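Proximal thread matrix protein 1 (PDB 4CN9) probably binds collagen as a matrix protein of the mussel byssus, and contains two von Willebrand factor type A domains and bound zinc. Local coordinates at residues D51-I56 with F88-V93; F80-V85 with D124-I129; F259-S264 with V299-D304. One frame throughout, in Å; residues are numbered along the deposited sequence.

Contact 1. Residues D51-I56 with F88-V93. With ZN (zinc ion), chain D.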
# COMPACT_ATOMS: atom_id res chain seq x y z
N ASP A 51 -14.05 0.09 15.08
CA ASP A 51 -14.09 -0.56 16.39
C ASP A 51 -12.76 -1.28 16.69
O ASP A 51 -12.59 -1.89 17.75
CB ASP A 51 -15.25 -1.57 16.46
CG ASP A 51 -16.62 -0.94 16.20
OD1 ASP A 51 -16.79 0.29 16.34
OD2 ASP A 51 -17.55 -1.69 15.84
N VAL A 52 -11.81 -1.18 15.77
CA VAL A 52 -10.54 -1.88 15.87
C VAL A 52 -9.69 -1.32 17.00
O VAL A 52 -9.66 -0.12 17.21
CB VAL A 52 -9.76 -1.79 14.54
CG1 VAL A 52 -8.39 -2.48 14.65
CG2 VAL A 52 -10.57 -2.42 13.41
N GLN A 53 -9.00 -2.20 17.74
CA GLN A 53 -8.10 -1.77 18.80
C GLN A 53 -6.76 -1.35 18.21
O GLN A 53 -6.09 -2.14 17.55
CB GLN A 53 -7.89 -2.87 19.83
CG GLN A 53 -9.12 -3.11 20.70
CD GLN A 53 -8.96 -4.27 21.64
OE1 GLN A 53 -7.84 -4.65 22.01
NE2 GLN A 53 -10.08 -4.86 22.05
N ALA A 54 -6.37 -0.11 18.46
CA ALA A 54 -5.25 0.48 17.75
C ALA A 54 -4.48 1.48 18.61
O ALA A 54 -5.04 2.08 19.53
CB ALA A 54 -5.76 1.19 16.48
N ASP A 55 -3.20 1.62 18.29
CA ASP A 55 -2.39 2.75 18.74
C ASP A 55 -2.20 3.66 17.51
O ASP A 55 -1.63 3.25 16.50
CB ASP A 55 -1.04 2.27 19.31
CG ASP A 55 -1.18 1.57 20.68
OD1 ASP A 55 -2.08 1.94 21.47
OD2 ASP A 55 -0.36 0.66 20.97
N ILE A 56 -2.76 4.86 17.59
CA ILE A 56 -2.77 5.78 16.46
C ILE A 56 -1.88 7.00 16.74
O ILE A 56 -2.01 7.66 17.76
CB ILE A 56 -4.20 6.27 16.16
CG1 ILE A 56 -5.13 5.07 15.90
CG2 ILE A 56 -4.20 7.19 14.97
CD1 ILE A 56 -6.54 5.26 16.43
N PHE A 88 -12.97 6.55 16.64
CA PHE A 88 -12.48 5.28 17.16
C PHE A 88 -13.17 4.94 18.46
O PHE A 88 -12.87 5.52 19.49
CB PHE A 88 -10.96 5.30 17.31
CG PHE A 88 -10.23 5.31 16.00
CD1 PHE A 88 -9.96 4.12 15.35
CD2 PHE A 88 -9.87 6.50 15.41
CE1 PHE A 88 -9.32 4.12 14.14
CE2 PHE A 88 -9.22 6.50 14.20
CZ PHE A 88 -8.96 5.31 13.55
N THR A 89 -14.09 3.99 18.38
CA THR A 89 -15.00 3.71 19.49
C THR A 89 -14.28 3.22 20.75
O THR A 89 -14.73 3.50 21.85
CB THR A 89 -16.08 2.69 19.07
OG1 THR A 89 -15.47 1.43 18.77
CG2 THR A 89 -16.83 3.19 17.85
N THR A 90 -13.16 2.52 20.59
CA THR A 90 -12.44 1.95 21.75
C THR A 90 -11.42 2.90 22.40
O THR A 90 -10.75 2.54 23.38
CB THR A 90 -11.73 0.61 21.39
OG1 THR A 90 -10.69 0.84 20.43
CG2 THR A 90 -12.73 -0.39 20.81
N VAL A 91 -11.30 4.11 21.88
CA VAL A 91 -10.49 5.14 22.54
C VAL A 91 -11.23 5.57 23.81
O VAL A 91 -12.39 5.94 23.75
CB VAL A 91 -10.27 6.38 21.63
CG1 VAL A 91 -9.48 7.47 22.35
CG2 VAL A 91 -9.56 5.98 20.37
N GLY A 92 -10.55 5.48 24.96
CA GLY A 92 -11.17 5.80 26.23
C GLY A 92 -11.78 4.58 26.90
O GLY A 92 -12.37 4.66 27.98
N VAL A 93 -11.65 3.43 26.25
CA VAL A 93 -12.11 2.20 26.86
C VAL A 93 -11.10 1.70 27.86
O VAL A 93 -9.91 1.58 27.56
CB VAL A 93 -12.36 1.09 25.82
CG1 VAL A 93 -12.12 -0.29 26.45
CG2 VAL A 93 -13.76 1.20 25.26
ZN ZN D . -18.80 -0.04 15.61
O HOH W 1 -11.68 1.77 17.75
O HOH W 2 -20.37 -1.30 16.20
O HOH W 3 -19.37 -0.18 17.61
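Asp51 OD1 is gripped twice: it coordinates the zinc ion at 2.2 Å and accepts a hydrogen bond of 3.0 Å from Thr89 OG1. Asp51 is a bidentate ligand, its OD2 lying 2.1 Å from the zinc, and Glu49, His446 and two waters complete the coordination; this site is distinct from the MIDAS zinc bound by Ser63, Ser65 and Asp174. With chi1 of Thr89 at 65°, OG1 of this second-shell residue sits between the backbone N and the carbonyl carbon and reaches OD1 from above the carboxylate plane, 38° out of it, which should help fix the carboxylate's rotation. Thr90 CG2 packs against Asp51 O at 3.4 Å. A water donates to Val52 O (2.8 Å) and accepts from Thr90 N, bridging the two backbones. At the inner end the contact turns apolar: Ile56 CD1 points at the middle of the Phe88 ring, a CH-pi contact 3.5 Å from the centroid and almost on the ring normal. The contact lies at the start of strand 54-61 of the first von Willebrand factor type A domain: the Phe88 side chain touches Ile238 and Ala241 of helix 234-241, while Ile56 packs against Ile168 and Ile170 of the neighbouring strand 166-173.

Contact 2. Residues F80-V85 with D124-I129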
# COMPACT_ATOMS: atom_id res chain seq x y z
N PHE A 80 -9.92 18.54 12.55
CA PHE A 80 -9.90 17.30 11.80
C PHE A 80 -9.38 16.16 12.68
O PHE A 80 -9.94 15.06 12.67
CB PHE A 80 -9.04 17.46 10.54
CG PHE A 80 -8.93 16.21 9.73
CD1 PHE A 80 -9.98 15.80 8.93
CD2 PHE A 80 -7.78 15.44 9.77
CE1 PHE A 80 -9.88 14.65 8.18
CE2 PHE A 80 -7.68 14.28 9.03
CZ PHE A 80 -8.74 13.89 8.23
N VAL A 81 -8.34 16.42 13.47
CA VAL A 81 -7.74 15.37 14.29
C VAL A 81 -8.69 14.99 15.43
O VAL A 81 -8.80 13.83 15.80
CB VAL A 81 -6.36 15.80 14.84
CG1 VAL A 81 -5.78 14.73 15.76
CG2 VAL A 81 -5.41 16.08 13.68
N LYS A 82 -9.38 15.99 15.98
CA LYS A 82 -10.42 15.73 16.97
C LYS A 82 -11.50 14.81 16.42
O LYS A 82 -11.99 13.93 17.12
CB LYS A 82 -11.06 17.04 17.41
CG LYS A 82 -10.18 17.88 18.26
CD LYS A 82 -10.92 19.15 18.71
CE LYS A 82 -9.96 20.08 19.42
NZ LYS A 82 -10.56 21.42 19.66
N GLU A 83 -11.88 15.01 15.17
CA GLU A 83 -12.89 14.18 14.54
C GLU A 83 -12.41 12.74 14.37
O GLU A 83 -13.18 11.79 14.53
CB GLU A 83 -13.30 14.80 13.20
CG GLU A 83 -14.08 16.10 13.40
CD GLU A 83 -14.15 16.95 12.15
OE1 GLU A 83 -13.84 16.44 11.06
OE2 GLU A 83 -14.52 18.13 12.26
N LEU A 84 -11.12 12.57 14.08
CA LEU A 84 -10.51 11.24 14.04
C LEU A 84 -10.64 10.54 15.38
O LEU A 84 -11.04 9.38 15.44
CB LEU A 84 -9.02 11.35 13.69
CG LEU A 84 -8.72 11.90 12.29
CD1 LEU A 84 -7.23 12.13 12.10
CD2 LEU A 84 -9.27 10.94 11.24
N VAL A 85 -10.25 11.23 16.44
CA VAL A 85 -10.35 10.68 17.78
C VAL A 85 -11.76 10.15 18.06
O VAL A 85 -11.94 9.05 18.59
CB VAL A 85 -9.99 11.73 18.83
CG1 VAL A 85 -10.35 11.23 20.23
CG2 VAL A 85 -8.51 12.08 18.74
N ASP A 124 -10.11 14.30 27.09
CA ASP A 124 -8.75 14.67 27.44
C ASP A 124 -7.81 14.71 26.23
O ASP A 124 -6.98 15.61 26.12
CB ASP A 124 -8.21 13.71 28.50
CG ASP A 124 -8.78 13.99 29.88
OD1 ASP A 124 -9.38 15.06 30.07
OD2 ASP A 124 -8.62 13.13 30.77
N ILE A 125 -7.94 13.73 25.33
CA ILE A 125 -7.14 13.72 24.11
C ILE A 125 -7.46 14.94 23.26
O ILE A 125 -6.56 15.61 22.75
CB ILE A 125 -7.36 12.43 23.30
CG1 ILE A 125 -6.79 11.22 24.06
CG2 ILE A 125 -6.72 12.54 21.92
CD1 ILE A 125 -7.34 9.89 23.57
N LYS A 126 -8.75 15.26 23.13
CA LYS A 126 -9.15 16.41 22.31
C LYS A 126 -8.63 17.73 22.88
O LYS A 126 -8.22 18.62 22.12
CB LYS A 126 -10.68 16.40 22.10
CG LYS A 126 -11.13 15.25 21.18
CD LYS A 126 -12.58 15.36 20.72
CE LYS A 126 -13.56 15.16 21.87
NZ LYS A 126 -14.94 15.47 21.40
N LYS A 127 -8.62 17.85 24.20
CA LYS A 127 -8.04 19.00 24.88
C LYS A 127 -6.53 19.08 24.63
O LYS A 127 -5.98 20.15 24.37
CB LYS A 127 -8.32 18.89 26.39
CG LYS A 127 -7.63 19.93 27.26
CD LYS A 127 -8.30 21.29 27.18
CE LYS A 127 -7.72 22.24 28.23
NZ LYS A 127 -8.00 23.68 27.90
N GLY A 128 -5.86 17.93 24.68
CA GLY A 128 -4.46 17.87 24.32
C GLY A 128 -4.21 18.41 22.92
O GLY A 128 -3.29 19.19 22.71
N ILE A 129 -5.04 18.01 21.96
CA ILE A 129 -4.91 18.49 20.59
C ILE A 129 -5.12 20.01 20.52
O ILE A 129 -4.34 20.75 19.89
CB ILE A 129 -5.93 17.79 19.68
CG1 ILE A 129 -5.55 16.31 19.51
CG2 ILE A 129 -6.04 18.48 18.33
CD1 ILE A 129 -6.69 15.45 19.03
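Val81 and Val85 of helix 73-85 meet Ile125 and Ile129 of helix 122-130 in the first von Willebrand factor type A domain, an alpha/beta fold of Rossmann type whose helices cover a central sheet. The two segments run nearly antiparallel, at 165°, with their axes 9.6 Å apart at closest approach. Packing is tight on the side that faces the sheet. Ile129 CD1 touches both valines, 3.5 Å from Val81 CG1, which is closer than ordinary van der Waals contact, and 3.8 Å from Val85 CG2. The same methyl of Val85 also meets Ile125 CG2 at 3.7 Å. Phe101 of strand 100-106 lies beneath Val81, Val85 and Ile125, and Met172 of strand 166-173 touches Val81 as well, which places this row of aliphatic groups in the domain core.

The other flank is looser and partly exposed. Here the aliphatic stems of Lys82 and Lys126 cross obliquely, CG to CG at 4.0 Å, and their amino groups part to opposite ends of the interface. Lys126 bends at chi3 (-68°), and its NZ forms a salt bridge with Asp86, just beyond the end of helix 73-85. Lys82 stays extended and its NZ is hydrogen-bonded to Gln130, the last residue of helix 122-130. Each lysine therefore ties its own helix to the C-terminal end of the other, while its methylenes cover the aliphatic row. On its way, Lys82 CE passes 3.5 Å from Lys126 O.

Contact 3. Residues F259-S264 with V299-D304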
# COMPACT_ATOMS: atom_id res chain seq x y z
N PHE A 259 1.96 -12.26 -17.37
CA PHE A 259 3.37 -12.39 -17.70
C PHE A 259 3.79 -12.36 -19.17
O PHE A 259 3.03 -12.70 -20.08
CB PHE A 259 3.98 -13.60 -17.00
CG PHE A 259 3.52 -14.92 -17.49
CD1 PHE A 259 4.19 -15.57 -18.53
CD2 PHE A 259 2.47 -15.59 -16.86
CE1 PHE A 259 3.78 -16.83 -18.97
CE2 PHE A 259 2.06 -16.85 -17.29
CZ PHE A 259 2.72 -17.47 -18.34
N ASP A 260 5.03 -11.92 -19.33
CA ASP A 260 5.73 -11.72 -20.57
C ASP A 260 5.89 -13.05 -21.29
O ASP A 260 6.38 -14.02 -20.72
CB ASP A 260 7.09 -11.12 -20.20
CG ASP A 260 7.95 -10.75 -21.38
OD1 ASP A 260 7.62 -11.08 -22.55
OD2 ASP A 260 8.99 -10.11 -21.11
N ALA A 261 5.45 -13.09 -22.55
CA ALA A 261 5.61 -14.29 -23.38
C ALA A 261 6.31 -13.96 -24.70
O ALA A 261 6.19 -14.70 -25.67
CB ALA A 261 4.26 -14.95 -23.64
N SER A 262 7.03 -12.84 -24.69
CA SER A 262 7.86 -12.40 -25.81
C SER A 262 8.99 -13.37 -26.15
O SER A 262 9.49 -14.10 -25.30
CB SER A 262 8.49 -11.04 -25.46
OG SER A 262 9.58 -10.75 -26.32
N SER A 263 9.40 -13.36 -27.42
CA SER A 263 10.47 -14.22 -27.89
C SER A 263 11.79 -13.81 -27.26
O SER A 263 12.77 -14.54 -27.32
CB SER A 263 10.59 -14.11 -29.42
OG SER A 263 10.91 -12.78 -29.77
N SER A 264 11.81 -12.63 -26.66
CA SER A 264 13.02 -12.11 -26.05
C SER A 264 13.42 -12.90 -24.81
O SER A 264 14.59 -12.91 -24.43
CB SER A 264 12.83 -10.64 -25.65
OG SER A 264 12.20 -10.54 -24.39
N VAL A 299 -4.26 -16.87 -15.74
CA VAL A 299 -3.06 -16.44 -16.46
C VAL A 299 -3.42 -15.60 -17.69
O VAL A 299 -4.27 -15.99 -18.52
CB VAL A 299 -2.20 -17.64 -16.90
CG1 VAL A 299 -1.20 -17.23 -17.99
CG2 VAL A 299 -1.48 -18.25 -15.71
N VAL A 300 -2.75 -14.45 -17.79
CA VAL A 300 -2.76 -13.60 -18.98
C VAL A 300 -1.31 -13.47 -19.42
O VAL A 300 -0.44 -13.27 -18.59
CB VAL A 300 -3.31 -12.20 -18.67
CG1 VAL A 300 -3.19 -11.27 -19.87
CG2 VAL A 300 -4.76 -12.28 -18.22
N THR A 301 -1.04 -13.62 -20.70
CA THR A 301 0.29 -13.37 -21.22
C THR A 301 0.27 -12.19 -22.19
O THR A 301 -0.78 -11.86 -22.76
CB THR A 301 0.88 -14.60 -21.91
OG1 THR A 301 0.02 -15.02 -22.96
CG2 THR A 301 1.04 -15.74 -20.92
N PHE A 302 1.43 -11.57 -22.37
CA PHE A 302 1.56 -10.46 -23.30
C PHE A 302 2.84 -10.54 -24.12
O PHE A 302 3.87 -11.00 -23.64
CB PHE A 302 1.43 -9.11 -22.60
CG PHE A 302 2.39 -8.90 -21.46
CD1 PHE A 302 3.65 -8.36 -21.68
CD2 PHE A 302 2.03 -9.21 -20.16
CE1 PHE A 302 4.54 -8.16 -20.64
CE2 PHE A 302 2.90 -9.02 -19.10
CZ PHE A 302 4.16 -8.50 -19.34
N ALA A 303 2.73 -10.16 -25.39
CA ALA A 303 3.87 -9.99 -26.27
C ALA A 303 3.56 -8.72 -27.04
O ALA A 303 3.54 -7.66 -26.44
CB ALA A 303 4.05 -11.19 -27.17
N ASP A 304 3.27 -8.79 -28.33
CA ASP A 304 2.80 -7.57 -29.00
C ASP A 304 1.41 -7.17 -28.50
O ASP A 304 1.09 -5.99 -28.46
CB ASP A 304 2.78 -7.73 -30.52
CG ASP A 304 2.06 -8.96 -30.97
OD1 ASP A 304 2.18 -10.01 -30.29
OD2 ASP A 304 1.34 -8.86 -31.98
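Phe259 and Phe302 both hold CG between the backbone N and the carbonyl carbon (chi1 69° and 56°), and their rings lie on opposite faces of two parallel strands. These belong to the beta-alpha-beta unit 253-260, 272-285, 295-302 of the second von Willebrand factor type A domain. Phe259 N donates a hydrogen bond to Val300 O at 2.9 Å. Phe302 N donates to Phe259 O at 3.0 Å. Ala261 N carries the ladder beyond the strand to Phe302 O at 2.8 Å. Towards helix 272-285, Thr301 CG2 lies over the Phe259 ring, 3.7 Å from its centroid. On the other face, the Phe302 ring covers the peptide joining Phe259 to Asp260, with Asp260 CA 3.9 Å from its centroid, and the side chain touches Ile338. An alanine in place of Phe302 would probably leave that peptide without its aromatic cover and open a gap beside Ile338. Asp260, Ser262 and Ser264 follow the DxSxS pattern of a MIDAS loop, although the zinc sites of this structure lie elsewhere in the chain. The loop is folded by an Asx turn, Ser262 N to Asp260 OD1 at 2.8 Å, followed by an ST turn, Ser264 N to Ser262 OG at 2.9 Å.

In the fold
Contacts 1 and 2 belong to the same part of the fold: the loop 88-93 follows helix 73-85, and Val91 CG1 of contact 1 packs 3.5 Å from Ile125 CD1 of contact 2. Contact 1 is only partly buried and passes from a zinc site at one edge to an aromatic-aliphatic pair inside. Contact 2 is a buried helix pair held by methyl groups, with charge confined to its outer flank. Contact 3 lies in the other von Willebrand factor type A domain, its centre about 47 Å from that of contact 1. All its touching residues are buried, and backbone hydrogen bonds of a parallel sheet, flanked by phenylalanine rings, replace metal coordination and helix packing.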